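PDB 1XIP: nucleoporin NUP159 from Saccharomyces cerevisiae, which is a component of the nuclear pore complex whose N-terminal beta-propeller domain functions in mRNA export by tethering the helicase Dbp5 to the pore. Local coordinates for residues Q26-F31 with F52-G57; L40-I45 with P88-V93; S58-G63 with F81-E86. All coordinates share one frame; numbering follows the deposited sequence.

Contact 1: residues Q26-F31 with F52-G57; sequences QILPSF and FVAASG
S56 and P29 meet through a hydrogen bond at a junction between two neighbouring blades of this beta-propeller: the loop 26-31, leaving the blade that holds strand 18-26, is fastened to the end of strand 52-56 in the next. S56 OG donates to P29 O at 2.8 Å, lying in the carbonyl plane with a C=O...O angle of 159°. The serine reaches it because OG stands anti to its own backbone N (chi1 -172°). Beside this bond, the F31 ring lies over the turn at G57, whose N sits above the ring centre and whose CA makes a CH-pi contact, 4.0 Å from the centroid. G57 CA also makes a CA-H...O contact with S30 O at 3.6 Å. Farther back along the strand, L28 sends CD1 to A54 CB at 3.7 Å, while its CB packs against S56 CB. Outside the pair, L28 continues onto K59 and V61 of strand 59-64, and I27 and L28 make backbone hydrogen bonds to G373, which keep the loop attached to the blade it leaves. P29 CG rests 3.6 Å from S56 O.

Contact 2: residues L40-I45 with P88-V93; sequences LQNLDI and PDVIFV
The F92 ring receives Q41 at its edge: Q41 NE2 lies in the ring plane, 3.9 Å from F92 CD1, with the amide turned 75° from the ring. This is a junction between two neighbouring blades of the beta-propeller, where the approach to strand 43-45 pairs with residues 91-93 of the following blade. Q41 NE2 also donates to L132 O and to a water that donates to I91 O. The second amide plane belongs to N42. Its ND2 gives V90 O a bond of 2.9 Å, with the acceptor close to the amide plane but ND2 standing 52° out of the carbonyl plane. ND2 is also bonded to A55 O, a double grip that should fix the rotation of the group. A single bridge joins the backbones, Q41 with F92, made of a short bond from Q41 N to I91 O (2.6 Å) and a weak one from V93 N to Q41 O. I91 and F92 face S103 in a classic beta bulge. L40 crosses I91 at about a right angle, CD2 meeting CG2 at 3.7 Å. V93 points toward 40-45 and lays CG1 against the backbone, at L43 N (3.7 Å) and D44 N.

Contact 3: residues S58-G63 with F81-E86; sequences SKAVVG and FKWEKE
V62, F81 and W83 carry the largest buried areas of this contact, the antiparallel pairing of strand 59-63 with strand 83-86, the outermost strand of a four-stranded propeller blade. V62 and W83 form a hydrogen-bonded pair on the face they share with A60 and K85. V62 N donates to W83 O, and V62 O accepts from both K82 N at 2.9 Å and W83 N at 3.3 Å; K82 and W83 thus face one residue, a classic beta bulge. The indole of W83, its CG anti to the backbone N (chi1 169°), has V62 N at its edge, in plane. Its CE3 packs on V62 CG2 at 3.7 Å, and CZ3 comes within 4.3 Å of A60 CB. Both V62 and W83 also touch L111 of strand 107-112, so this face is pressed against the next blade.

F81 does its work on the other face, with V61, K59 and E84. V61 CG1 stands over the centre of the phenyl ring, 3.7 Å from the centroid and 4° off the normal, a CH-pi contact over the face, while V61 CG2 touches F81 CE1 at 3.4 Å. F52 and L28 also lie against V61, and F52 against F81 as well. K59 runs across E84: its CE lies near OE1, and NZ makes a long salt bridge to the same oxygen at 3.7 Å. A60 and K85 are joined by two reciprocal backbone bonds, A60 N to K85 O and K85 N to A60 O. K59 with E86 and V61 with E84 are the non-hydrogen-bonded pairs, and just beyond K59, E86 CA makes a CA-H...O contact with S58 O at 3.2 Å.

In the fold
All three contacts gather on one side of the propeller. The centre of contact 1 lies about 9 Å from the centres of the other two, which are themselves about 11 Å apart. They meet on the four-stranded antiparallel sheet 43-46, 51-56, 59-64, 83-86. Contact 3 builds its outer edge, contact 1 joins strand 51-56 to the loop arriving from the preceding sheet, and contact 2 joins the lead-in to its edge strand 43-46 to strand 90-96 of the following one. Along the chain, contacts 1 and 2 interleave, contact 1 closes before contact 3 opens, and contact 3 is nested within contact 2. One blade thus gains its outermost strand and is tied to both neighbours, within the domain that interacts with Dbp5.

Contact 1: residues Q26-F31 with F52-G57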
loop_
_atom_site.group_PDB
_atom_site.type_symbol
_atom_site.label_atom_id
_atom_site.label_comp_id
_atom_site.label_asym_id
_atom_site.label_seq_id
_atom_site.Cartn_x
_atom_site.Cartn_y
_atom_site.Cartn_z
ATOM N N GLN A 26 8.772 -12.283 14.390
ATOM C CA GLN A 26 9.668 -12.169 13.255
ATOM C C GLN A 26 9.566 -13.452 12.481
ATOM O O GLN A 26 9.811 -14.520 13.023
ATOM C CB GLN A 26 11.108 -11.953 13.681
ATOM C CG GLN A 26 12.037 -11.841 12.464
ATOM C CD GLN A 26 13.360 -11.199 12.780
ATOM O OE1 GLN A 26 14.008 -11.568 13.747
ATOM N NE2 GLN A 26 13.771 -10.252 11.962
ATOM N N ILE A 27 9.167 -13.349 11.223
ATOM C CA ILE A 27 9.016 -14.517 10.380
ATOM C C ILE A 27 10.023 -14.516 9.243
ATOM O O ILE A 27 10.173 -15.538 8.542
ATOM C CB ILE A 27 7.576 -14.634 9.824
ATOM C CG1 ILE A 27 7.247 -13.447 8.911
ATOM C CG2 ILE A 27 6.560 -14.821 10.992
ATOM C CD1 ILE A 27 6.223 -13.762 7.841
ATOM N N LEU A 28 10.716 -13.392 9.061
ATOM C CA LEU A 28 11.689 -13.263 7.984
ATOM C C LEU A 28 12.844 -12.379 8.416
ATOM O O LEU A 28 12.718 -11.649 9.372
ATOM C CB LEU A 28 11.014 -12.683 6.736
ATOM C CG LEU A 28 9.998 -13.552 6.003
ATOM C CD1 LEU A 28 9.272 -12.702 4.942
ATOM C CD2 LEU A 28 10.718 -14.699 5.362
ATOM N N PRO A 29 13.968 -12.410 7.716
ATOM C CA PRO A 29 15.085 -11.535 8.090
ATOM C C PRO A 29 14.771 -10.042 7.860
ATOM O O PRO A 29 13.959 -9.678 7.005
ATOM C CB PRO A 29 16.234 -12.013 7.192
ATOM C CG PRO A 29 15.578 -12.668 6.042
ATOM C CD PRO A 29 14.274 -13.242 6.538
ATOM N N SER A 30 15.424 -9.208 8.672
ATOM C CA SER A 30 15.305 -7.756 8.645
ATOM C C SER A 30 16.055 -7.131 7.470
ATOM O O SER A 30 16.996 -7.710 6.934
ATOM C CB SER A 30 15.851 -7.189 9.960
ATOM O OG SER A 30 15.860 -5.776 9.961
ATOM N N PHE A 31 15.631 -5.932 7.085
ATOM C CA PHE A 31 16.335 -5.121 6.103
ATOM C C PHE A 31 17.465 -4.304 6.756
ATOM O O PHE A 31 18.211 -3.599 6.059
ATOM C CB PHE A 31 15.354 -4.164 5.438
ATOM C CG PHE A 31 14.551 -4.778 4.330
ATOM C CD1 PHE A 31 15.124 -5.004 3.079
ATOM C CD2 PHE A 31 13.200 -5.107 4.525
ATOM C CE1 PHE A 31 14.371 -5.541 2.043
ATOM C CE2 PHE A 31 12.430 -5.659 3.478
ATOM C CZ PHE A 31 13.018 -5.871 2.242
ATOM N N PHE A 52 0.111 -17.536 1.540
ATOM C CA PHE A 52 0.716 -16.193 1.559
ATOM C C PHE A 52 2.072 -16.208 0.871
ATOM O O PHE A 52 2.778 -17.233 0.889
ATOM C CB PHE A 52 0.890 -15.670 2.986
ATOM C CG PHE A 52 1.960 -16.396 3.777
ATOM C CD1 PHE A 52 3.264 -15.867 3.879
ATOM C CD2 PHE A 52 1.678 -17.604 4.397
ATOM C CE1 PHE A 52 4.259 -16.547 4.577
ATOM C CE2 PHE A 52 2.657 -18.276 5.100
ATOM C CZ PHE A 52 3.960 -17.744 5.191
ATOM N N VAL A 53 2.403 -15.088 0.233
ATOM C CA VAL A 53 3.770 -14.749 -0.119
ATOM C C VAL A 53 4.197 -13.560 0.699
ATOM O O VAL A 53 3.399 -12.640 0.971
ATOM C CB VAL A 53 3.938 -14.222 -1.566
ATOM C CG1 VAL A 53 4.898 -15.041 -2.320
ATOM C CG2 VAL A 53 2.633 -14.052 -2.256
ATOM N N ALA A 54 5.484 -13.523 0.996
ATOM C CA ALA A 54 6.087 -12.442 1.748
ATOM C C ALA A 54 7.537 -12.395 1.356
ATOM O O ALA A 54 8.114 -13.415 0.996
ATOM C CB ALA A 54 5.946 -12.694 3.231
ATOM N N ALA A 55 8.108 -11.194 1.387
ATOM C CA ALA A 55 9.519 -11.006 1.176
ATOM C C ALA A 55 10.078 -9.933 2.127
ATOM O O ALA A 55 9.549 -8.827 2.210
ATOM C CB ALA A 55 9.769 -10.622 -0.267
ATOM N N SER A 56 11.144 -10.265 2.844
ATOM C CA SER A 56 11.864 -9.281 3.648
ATOM C C SER A 56 13.313 -9.646 3.694
ATOM O O SER A 56 13.659 -10.830 3.638
ATOM C CB SER A 56 11.318 -9.229 5.079
ATOM O OG SER A 56 11.890 -8.141 5.805
ATOM N N GLY A 57 14.172 -8.638 3.796
ATOM C CA GLY A 57 15.617 -8.851 3.844
ATOM C C GLY A 57 16.176 -9.840 2.825
ATOM O O GLY A 57 16.937 -10.728 3.189
#

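Contact 2: residues L40-I45 with P88-V93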
loop_
_atom_site.group_PDB
_atom_site.type_symbol
_atom_site.label_atom_id
_atom_site.label_comp_id
_atom_site.label_asym_id
_atom_site.label_seq_id
_atom_site.Cartn_x
_atom_site.Cartn_y
_atom_site.Cartn_z
ATOM N N LEU A 40 6.918 -0.455 -1.479
ATOM C CA LEU A 40 7.081 -1.887 -1.304
ATOM C C LEU A 40 5.748 -2.504 -1.000
ATOM O O LEU A 40 4.982 -1.950 -0.217
ATOM C CB LEU A 40 8.063 -2.198 -0.182
ATOM C CG LEU A 40 9.416 -1.504 -0.059
ATOM C CD1 LEU A 40 10.042 -1.898 1.287
ATOM C CD2 LEU A 40 10.299 -1.938 -1.151
ATOM N N GLN A 41 5.474 -3.649 -1.619
ATOM C CA GLN A 41 4.240 -4.375 -1.395
ATOM C C GLN A 41 4.577 -5.825 -1.234
ATOM O O GLN A 41 4.295 -6.657 -2.118
ATOM C CB GLN A 41 3.305 -4.171 -2.554
ATOM C CG GLN A 41 2.691 -2.792 -2.526
ATOM C CD GLN A 41 1.874 -2.503 -3.740
ATOM O OE1 GLN A 41 0.648 -2.656 -3.716
ATOM N NE2 GLN A 41 2.538 -2.069 -4.820
ATOM N N ASN A 42 5.200 -6.127 -0.098
ATOM C CA ASN A 42 5.934 -7.356 0.057
ATOM C C ASN A 42 5.180 -8.437 0.847
ATOM O O ASN A 42 5.804 -9.330 1.462
ATOM C CB ASN A 42 7.280 -7.044 0.688
ATOM C CG ASN A 42 8.252 -6.434 -0.298
ATOM O OD1 ASN A 42 7.866 -5.902 -1.334
ATOM N ND2 ASN A 42 9.520 -6.504 0.025
ATOM N N LEU A 43 3.847 -8.361 0.821
ATOM C CA LEU A 43 3.009 -9.382 1.433
ATOM C C LEU A 43 1.685 -9.453 0.716
ATOM O O LEU A 43 1.033 -8.427 0.497
ATOM C CB LEU A 43 2.771 -9.074 2.914
ATOM C CG LEU A 43 1.702 -9.927 3.582
ATOM C CD1 LEU A 43 2.323 -11.241 4.063
ATOM C CD2 LEU A 43 1.063 -9.207 4.722
ATOM N N ASP A 44 1.273 -10.664 0.375
ATOM C CA ASP A 44 -0.038 -10.897 -0.221
ATOM C C ASP A 44 -0.642 -12.168 0.349
ATOM O O ASP A 44 0.070 -13.036 0.830
ATOM C CB ASP A 44 0.049 -11.001 -1.738
ATOM C CG ASP A 44 -1.313 -10.829 -2.426
ATOM O OD1 ASP A 44 -2.261 -10.328 -1.773
ATOM O OD2 ASP A 44 -1.518 -11.142 -3.630
ATOM N N ILE A 45 -1.967 -12.253 0.309
ATOM C CA ILE A 45 -2.680 -13.390 0.851
ATOM C C ILE A 45 -3.707 -13.815 -0.167
ATOM O O ILE A 45 -4.350 -12.990 -0.789
ATOM C CB ILE A 45 -3.373 -13.012 2.169
ATOM C CG1 ILE A 45 -2.335 -12.851 3.283
ATOM C CG2 ILE A 45 -4.468 -14.034 2.511
ATOM C CD1 ILE A 45 -2.913 -12.393 4.626
ATOM N N PRO A 88 17.365 -10.446 -3.660
ATOM C CA PRO A 88 17.748 -9.176 -3.018
ATOM C C PRO A 88 16.725 -8.007 -3.032
ATOM O O PRO A 88 16.365 -7.474 -1.952
ATOM C CB PRO A 88 19.027 -8.783 -3.775
ATOM C CG PRO A 88 19.595 -10.094 -4.219
ATOM C CD PRO A 88 18.404 -10.925 -4.589
ATOM N N ASP A 89 16.273 -7.586 -4.200
ATOM C CA ASP A 89 15.617 -6.276 -4.262
ATOM C C ASP A 89 14.097 -6.316 -4.446
ATOM O O ASP A 89 13.573 -5.622 -5.301
ATOM C CB ASP A 89 16.258 -5.450 -5.395
ATOM C CG ASP A 89 16.607 -4.020 -4.974
ATOM O OD1 ASP A 89 17.423 -3.841 -4.014
ATOM O OD2 ASP A 89 16.134 -3.016 -5.577
ATOM N N VAL A 90 13.366 -7.099 -3.664
ATOM C CA VAL A 90 11.944 -7.219 -4.003
ATOM C C VAL A 90 11.029 -6.151 -3.444
ATOM O O VAL A 90 11.152 -5.748 -2.281
ATOM C CB VAL A 90 11.336 -8.678 -3.936
ATOM C CG1 VAL A 90 12.321 -9.672 -3.403
ATOM C CG2 VAL A 90 10.006 -8.704 -3.193
ATOM N N ILE A 91 10.128 -5.681 -4.307
ATOM C CA ILE A 91 9.271 -4.549 -4.000
ATOM C C ILE A 91 7.806 -4.897 -4.158
ATOM O O ILE A 91 6.930 -4.125 -3.766
ATOM C CB ILE A 91 9.663 -3.335 -4.872
ATOM C CG1 ILE A 91 9.513 -3.644 -6.363
ATOM C CG2 ILE A 91 11.097 -2.924 -4.587
ATOM C CD1 ILE A 91 9.280 -2.423 -7.204
ATOM N N PHE A 92 7.541 -6.077 -4.713
ATOM C CA PHE A 92 6.199 -6.439 -5.132
ATOM C C PHE A 92 6.007 -7.938 -5.199
ATOM O O PHE A 92 6.773 -8.650 -5.811
ATOM C CB PHE A 92 5.866 -5.824 -6.498
ATOM C CG PHE A 92 4.506 -6.189 -7.002
ATOM C CD1 PHE A 92 3.395 -5.417 -6.664
ATOM C CD2 PHE A 92 4.318 -7.318 -7.797
ATOM C CE1 PHE A 92 2.119 -5.746 -7.123
ATOM C CE2 PHE A 92 3.036 -7.653 -8.266
ATOM C CZ PHE A 92 1.939 -6.855 -7.929
ATOM N N VAL A 93 4.915 -8.389 -4.612
ATOM C CA VAL A 93 4.644 -9.798 -4.420
ATOM C C VAL A 93 3.119 -9.929 -4.492
ATOM O O VAL A 93 2.408 -9.057 -3.980
ATOM C CB VAL A 93 5.234 -10.230 -3.060
ATOM C CG1 VAL A 93 4.163 -10.649 -2.045
ATOM C CG2 VAL A 93 6.326 -11.254 -3.242
HETATM O O HOH W 1 5.636 -1.945 -5.663
#

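Contact 3: residues S58-G63 with F81-E86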
loop_
_atom_site.group_PDB
_atom_site.type_symbol
_atom_site.label_atom_id
_atom_site.label_comp_id
_atom_site.label_asym_id
_atom_site.label_seq_id
_atom_site.Cartn_x
_atom_site.Cartn_y
_atom_site.Cartn_z
ATOM N N SER A 58 15.808 -9.698 1.551
ATOM C CA SER A 58 16.362 -10.565 0.502
ATOM C C SER A 58 15.822 -12.011 0.460
ATOM O O SER A 58 16.147 -12.743 -0.470
ATOM C CB SER A 58 17.903 -10.611 0.552
ATOM O OG SER A 58 18.482 -9.345 0.282
ATOM N N LYS A 59 15.018 -12.420 1.439
ATOM C CA LYS A 59 14.364 -13.732 1.394
ATOM C C LYS A 59 12.897 -13.592 1.036
ATOM O O LYS A 59 12.148 -12.875 1.716
ATOM C CB LYS A 59 14.496 -14.446 2.740
ATOM C CG LYS A 59 14.178 -15.921 2.695
ATOM C CD LYS A 59 13.726 -16.412 4.056
ATOM C CE LYS A 59 14.522 -17.639 4.561
ATOM N NZ LYS A 59 13.768 -18.456 5.603
ATOM N N ALA A 60 12.490 -14.251 -0.050
ATOM C CA ALA A 60 11.079 -14.370 -0.438
ATOM C C ALA A 60 10.518 -15.757 -0.091
ATOM O O ALA A 60 11.203 -16.759 -0.244
ATOM C CB ALA A 60 10.931 -14.099 -1.920
ATOM N N VAL A 61 9.269 -15.822 0.357
ATOM C CA VAL A 61 8.653 -17.132 0.674
ATOM C C VAL A 61 7.190 -17.252 0.251
ATOM O O VAL A 61 6.434 -16.300 0.349
ATOM C CB VAL A 61 8.738 -17.500 2.228
ATOM C CG1 VAL A 61 10.161 -17.618 2.694
ATOM C CG2 VAL A 61 7.979 -16.496 3.090
ATOM N N VAL A 62 6.795 -18.439 -0.187
ATOM C CA VAL A 62 5.383 -18.817 -0.247
ATOM C C VAL A 62 5.113 -19.853 0.869
ATOM O O VAL A 62 5.907 -20.753 1.061
ATOM C CB VAL A 62 5.062 -19.403 -1.627
ATOM C CG1 VAL A 62 3.651 -19.899 -1.708
ATOM C CG2 VAL A 62 5.275 -18.356 -2.665
ATOM N N GLY A 63 4.003 -19.715 1.594
ATOM C CA GLY A 63 3.673 -20.628 2.717
ATOM C C GLY A 63 2.169 -20.830 2.984
ATOM O O GLY A 63 1.335 -20.125 2.436
ATOM N N PHE A 81 7.753 -23.397 5.353
ATOM C CA PHE A 81 7.352 -22.793 4.066
ATOM C C PHE A 81 7.172 -23.853 2.987
ATOM O O PHE A 81 7.630 -24.978 3.151
ATOM C CB PHE A 81 8.406 -21.796 3.617
ATOM C CG PHE A 81 8.657 -20.700 4.600
ATOM C CD1 PHE A 81 7.686 -19.706 4.836
ATOM C CD2 PHE A 81 9.855 -20.650 5.318
ATOM C CE1 PHE A 81 7.922 -18.682 5.738
ATOM C CE2 PHE A 81 10.091 -19.616 6.254
ATOM C CZ PHE A 81 9.133 -18.639 6.452
ATOM N N LYS A 82 6.504 -23.508 1.891
ATOM C CA LYS A 82 6.360 -24.425 0.768
ATOM C C LYS A 82 7.498 -24.211 -0.210
ATOM O O LYS A 82 7.953 -25.151 -0.860
ATOM C CB LYS A 82 5.034 -24.220 0.022
ATOM C CG LYS A 82 3.760 -24.311 0.859
ATOM C CD LYS A 82 3.735 -25.566 1.754
ATOM C CE LYS A 82 2.824 -26.649 1.154
ATOM N NZ LYS A 82 3.147 -28.020 1.628
ATOM N N TRP A 83 7.930 -22.959 -0.322
ATOM C CA TRP A 83 8.954 -22.549 -1.272
ATOM C C TRP A 83 9.681 -21.332 -0.739
ATOM O O TRP A 83 9.108 -20.550 -0.008
ATOM C CB TRP A 83 8.302 -22.213 -2.586
ATOM C CG TRP A 83 9.170 -21.533 -3.586
ATOM C CD1 TRP A 83 9.879 -22.130 -4.580
ATOM C CD2 TRP A 83 9.370 -20.122 -3.747
ATOM N NE1 TRP A 83 10.527 -21.184 -5.337
ATOM C CE2 TRP A 83 10.228 -19.941 -4.848
ATOM C CE3 TRP A 83 8.916 -18.981 -3.062
ATOM C CZ2 TRP A 83 10.645 -18.685 -5.280
ATOM C CZ3 TRP A 83 9.344 -17.720 -3.492
ATOM C CH2 TRP A 83 10.194 -17.591 -4.590
ATOM N N GLU A 84 10.952 -21.189 -1.096
ATOM C CA GLU A 84 11.732 -19.999 -0.740
ATOM C C GLU A 84 12.893 -19.765 -1.703
ATOM O O GLU A 84 13.427 -20.696 -2.304
ATOM C CB GLU A 84 12.242 -20.075 0.697
ATOM C CG GLU A 84 13.488 -20.918 0.850
ATOM C CD GLU A 84 14.603 -20.197 1.589
ATOM O OE1 GLU A 84 14.835 -20.532 2.789
ATOM O OE2 GLU A 84 15.244 -19.296 0.987
ATOM N N LYS A 85 13.270 -18.506 -1.846
ATOM C CA LYS A 85 14.369 -18.132 -2.700
ATOM C C LYS A 85 14.938 -16.822 -2.214
ATOM O O LYS A 85 14.202 -15.908 -1.881
ATOM C CB LYS A 85 13.896 -17.974 -4.140
ATOM C CG LYS A 85 14.996 -17.563 -5.093
ATOM C CD LYS A 85 14.581 -17.645 -6.532
ATOM C CE LYS A 85 15.673 -17.102 -7.420
ATOM N NZ LYS A 85 16.932 -17.876 -7.267
ATOM N N GLU A 86 16.254 -16.740 -2.179
ATOM C CA GLU A 86 16.945 -15.493 -1.930
ATOM C C GLU A 86 16.824 -14.597 -3.171
ATOM O O GLU A 86 17.323 -14.939 -4.240
ATOM C CB GLU A 86 18.407 -15.781 -1.592
ATOM C CG GLU A 86 19.259 -14.551 -1.319
ATOM C CD GLU A 86 19.674 -14.433 0.142
ATOM O OE1 GLU A 86 18.858 -14.809 1.044
ATOM O OE2 GLU A 86 20.815 -13.952 0.385
#